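Local coordinates for mitochondrial antiviral signaling protein (MAVS) (Equus caballus, PDB 4O9L) that probably relays antiviral innate immune signals, its caspase recruitment domain assembling into prion-like filaments, at residues A[77-81]-A[82-86]; A[23-27]-A[28-32]. The protein carries 1 engineered substitution. All blocks are in the same frame, centred on the assembly; numbering follows the deposited sequence.

Interaction 1: A[77-81]-A[82-86]; sequences GALRA and CELSG
A81 hands over to C82 in a local helix-ending contact, where helix 71-81 stops and the chain bends through E83 and L84 into helix 85-96. The carbonyl of L79 does most of the work, taking two backbone donors from opposite faces of its plane. C82 N comes from above that plane at 3.2 Å from L79 O, while L84 N reaches L79 O at 2.9 Å, tilted 29° from the plane. The other closing bond, E83 N to R80 O at 3.3 Å, is fairly straight at the hydrogen. E83 has positive phi (63°), which swings the chain back over the last turn. That reversal brings L84 beside L79, and the two side chains cross with L79 CD2 4.0 Å from L84 CB, an apolar touch next to the polar turn. On the outer side, S85 OG packs against R80 CG at 3.7 Å, and one water bridges R80 O and S85 OG. A second water lies in the plane of the R80 guanidinium, at its edge; it accepts from R80 NE and donates to S85 O, joining the extended arginine chain to the start of the next helix. The pair of bonds L84 N to L79 O and E83 N to R80 O, with E83 as C-prime residue, is a Schellman motif, joining the last two helices of this CARD.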
# COMPACT_ATOMS: atom_id res chain seq x y z
N GLY A 77 -7.88 4.83 1.09
CA GLY A 77 -9.03 4.41 1.88
C GLY A 77 -8.64 3.52 3.06
O GLY A 77 -9.15 3.66 4.18
N ALA A 78 -7.71 2.60 2.80
CA ALA A 78 -7.29 1.65 3.82
C ALA A 78 -6.48 2.33 4.92
O ALA A 78 -6.61 1.97 6.11
CB ALA A 78 -6.48 0.52 3.18
N LEU A 79 -5.66 3.30 4.55
CA LEU A 79 -4.90 4.06 5.55
C LEU A 79 -5.84 4.79 6.51
O LEU A 79 -5.63 4.77 7.72
CB LEU A 79 -3.90 5.02 4.88
CG LEU A 79 -2.71 4.30 4.23
CD1 LEU A 79 -1.94 5.22 3.25
CD2 LEU A 79 -1.77 3.76 5.31
N ARG A 80 -6.88 5.42 5.97
CA ARG A 80 -7.89 6.07 6.80
C ARG A 80 -8.57 5.07 7.72
O ARG A 80 -8.80 5.33 8.90
CB ARG A 80 -8.93 6.77 5.92
CG ARG A 80 -8.39 7.99 5.19
CD ARG A 80 -9.34 8.47 4.12
NE ARG A 80 -8.84 9.64 3.41
CZ ARG A 80 -9.26 10.02 2.21
NH1 ARG A 80 -10.18 9.30 1.58
NH2 ARG A 80 -8.76 11.11 1.64
N ALA A 81 -8.90 3.90 7.17
CA ALA A 81 -9.60 2.88 7.95
C ALA A 81 -8.74 2.28 9.07
O ALA A 81 -9.26 1.67 10.01
CB ALA A 81 -10.13 1.80 7.02
N CYS A 82 -7.43 2.45 8.96
CA CYS A 82 -6.49 1.90 9.93
C CYS A 82 -5.82 2.98 10.76
O CYS A 82 -4.69 2.78 11.22
CB CYS A 82 -5.41 1.06 9.24
SG CYS A 82 -6.03 -0.46 8.47
N GLU A 83 -6.49 4.13 10.92
CA GLU A 83 -6.02 5.19 11.83
C GLU A 83 -4.67 5.77 11.41
O GLU A 83 -3.80 6.03 12.24
CB GLU A 83 -5.95 4.68 13.26
CG GLU A 83 -7.28 4.18 13.77
CD GLU A 83 -7.27 3.73 15.21
OE1 GLU A 83 -7.59 4.55 16.10
OE2 GLU A 83 -6.93 2.55 15.45
N LEU A 84 -4.52 5.96 10.10
CA LEU A 84 -3.31 6.54 9.52
C LEU A 84 -3.71 7.58 8.47
O LEU A 84 -3.17 7.60 7.35
CB LEU A 84 -2.41 5.43 8.93
CG LEU A 84 -1.71 4.54 9.97
CD1 LEU A 84 -1.11 3.29 9.32
CD2 LEU A 84 -0.63 5.29 10.76
N SER A 85 -4.67 8.43 8.83
CA SER A 85 -5.24 9.39 7.89
C SER A 85 -4.23 10.42 7.40
O SER A 85 -4.38 10.97 6.31
CB SER A 85 -6.46 10.11 8.48
OG SER A 85 -7.56 9.23 8.61
N GLY A 86 -3.20 10.69 8.20
CA GLY A 86 -2.14 11.58 7.78
C GLY A 86 -1.35 11.00 6.62
O GLY A 86 -1.00 11.71 5.67
O HOH W 1 -8.45 7.44 10.25
O HOH W 2 -7.30 11.31 5.14

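Interaction 2: A[23-27]-A[28-32]. Engineered in segment 28-32: R29 (natural residue Glu).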
# COMPACT_ATOMS: atom_id res chain seq x y z
N SER A 23 6.38 3.21 8.03
CA SER A 23 6.76 2.03 8.80
C SER A 23 5.76 1.62 9.88
O SER A 23 5.81 0.49 10.39
CB SER A 23 8.15 2.22 9.43
OG SER A 23 8.09 3.16 10.49
N ARG A 24 4.84 2.51 10.24
CA ARG A 24 3.88 2.19 11.29
C ARG A 24 2.58 1.57 10.77
O ARG A 24 1.66 1.29 11.54
CB ARG A 24 3.60 3.41 12.18
CG ARG A 24 4.64 3.58 13.29
CD ARG A 24 4.63 4.99 13.89
NE ARG A 24 4.93 6.00 12.88
CZ ARG A 24 6.15 6.34 12.49
NH1 ARG A 24 6.33 7.26 11.55
NH2 ARG A 24 7.21 5.74 13.03
N ILE A 25 2.51 1.34 9.46
CA ILE A 25 1.44 0.51 8.92
C ILE A 25 1.63 -0.87 9.54
O ILE A 25 2.76 -1.35 9.64
CB ILE A 25 1.54 0.42 7.38
CG1 ILE A 25 1.32 1.80 6.75
CG2 ILE A 25 0.54 -0.61 6.81
CD1 ILE A 25 1.49 1.81 5.24
N HIS A 26 0.55 -1.48 10.00
CA HIS A 26 0.61 -2.87 10.42
C HIS A 26 0.01 -3.70 9.29
O HIS A 26 -1.18 -3.58 9.01
CB HIS A 26 -0.19 -3.10 11.70
CG HIS A 26 -0.14 -4.51 12.21
ND1 HIS A 26 -1.10 -5.03 13.05
CD2 HIS A 26 0.76 -5.50 12.00
CE1 HIS A 26 -0.80 -6.29 13.33
NE2 HIS A 26 0.33 -6.60 12.70
N VAL A 27 0.83 -4.52 8.64
CA VAL A 27 0.40 -5.22 7.44
C VAL A 27 -0.88 -6.03 7.64
O VAL A 27 -1.82 -5.94 6.83
CB VAL A 27 1.52 -6.14 6.88
CG1 VAL A 27 0.97 -7.10 5.81
CG2 VAL A 27 2.64 -5.30 6.31
N LEU A 28 -0.95 -6.79 8.72
CA LEU A 28 -2.09 -7.68 8.93
C LEU A 28 -3.38 -6.89 9.07
O LEU A 28 -4.43 -7.31 8.58
CB LEU A 28 -1.86 -8.58 10.14
CG LEU A 28 -0.88 -9.75 9.95
CD1 LEU A 28 -1.07 -10.74 11.11
CD2 LEU A 28 -1.08 -10.43 8.60
N ARG A 29 -3.31 -5.74 9.73
CA ARG A 29 -4.47 -4.90 9.92
C ARG A 29 -4.94 -4.24 8.62
O ARG A 29 -6.13 -4.10 8.40
CB ARG A 29 -4.20 -3.83 10.97
CG ARG A 29 -5.38 -2.91 11.20
CD ARG A 29 -5.11 -1.89 12.30
NE ARG A 29 -6.31 -1.10 12.55
CZ ARG A 29 -6.33 0.01 13.28
NH1 ARG A 29 -7.48 0.66 13.45
NH2 ARG A 29 -5.21 0.45 13.83
N ILE A 30 -4.00 -3.83 7.77
CA ILE A 30 -4.38 -3.09 6.57
C ILE A 30 -4.90 -3.97 5.43
O ILE A 30 -5.77 -3.54 4.67
CB ILE A 30 -3.27 -2.13 6.07
CG1 ILE A 30 -3.87 -1.04 5.16
CG2 ILE A 30 -2.16 -2.92 5.36
CD1 ILE A 30 -2.93 0.13 4.82
N LEU A 31 -4.38 -5.20 5.33
CA LEU A 31 -4.70 -6.12 4.22
C LEU A 31 -6.20 -6.25 3.85
O LEU A 31 -6.55 -6.12 2.68
CB LEU A 31 -4.09 -7.51 4.44
CG LEU A 31 -2.60 -7.71 4.21
CD1 LEU A 31 -2.17 -9.14 4.57
CD2 LEU A 31 -2.23 -7.41 2.76
N PRO A 32 -7.09 -6.51 4.84
CA PRO A 32 -8.49 -6.74 4.46
C PRO A 32 -9.16 -5.49 3.89
O PRO A 32 -10.22 -5.61 3.26
CB PRO A 32 -9.16 -7.12 5.79
CG PRO A 32 -8.05 -7.44 6.74
CD PRO A 32 -6.91 -6.60 6.31
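L28 CB lies over one face of the H26 imidazole, with the backbone N atoms of L28 and R29 on the same side, offset to the rim, while H26 NE2 hydrogen-bonds the hydroxyl of Y49 on helix 39-66. H26 is the N-cap of the short helix 27-30 in this CARD. L28 CB makes a CH-pi contact, 4.2 Å from the centroid of the H26 ring and 27° off its normal. In H26, CG stands opposite the backbone N (chi1 -179°), which lays the imidazole along the first turn. R29, an engineered residue that is Glu in the natural sequence, sets its CB 3.9 Å from H26 ND1; its extended chain then carries the guanidinium away to a salt bridge with E83. The backbone closes the turn through I30 N to H26 O at 3.1 Å, while V27 O accepts L31 N and, more weakly, I30 N. Two apolar pairs flank these bonds: I25 CG2 meets I30 CG2 at 3.8 Å, and V27 CG1 rests 3.9 Å from L31 CD1. L31 also lays its branch carbon against the backbone, with L31 CG 3.3 Å from V27 O.

Overall arrangement
Interaction 2 starts a helix, whereas interaction 1 ends one and leads into the next; the two lie side by side, their centres about 10 Å apart. Both are partly buried, with an apolar inner side and a polar outer one. Inside, I30 of interaction 2 packs on A78 and C82 of interaction 1, with C82 SG 3.6 Å from I30 CA, so helix 27-30 leans on the end of helix 71-81. Near the surface, the engineered R29 forms a salt bridge to E83, with R29 NH1 2.8 Å from E83 OE2. Their chemistry differs: bridging waters join the segments of 77-86, whereas in 23-32 the histidine ring takes a CH-pi contact from L28 and its NE2 bonds Y49 of helix 39-66.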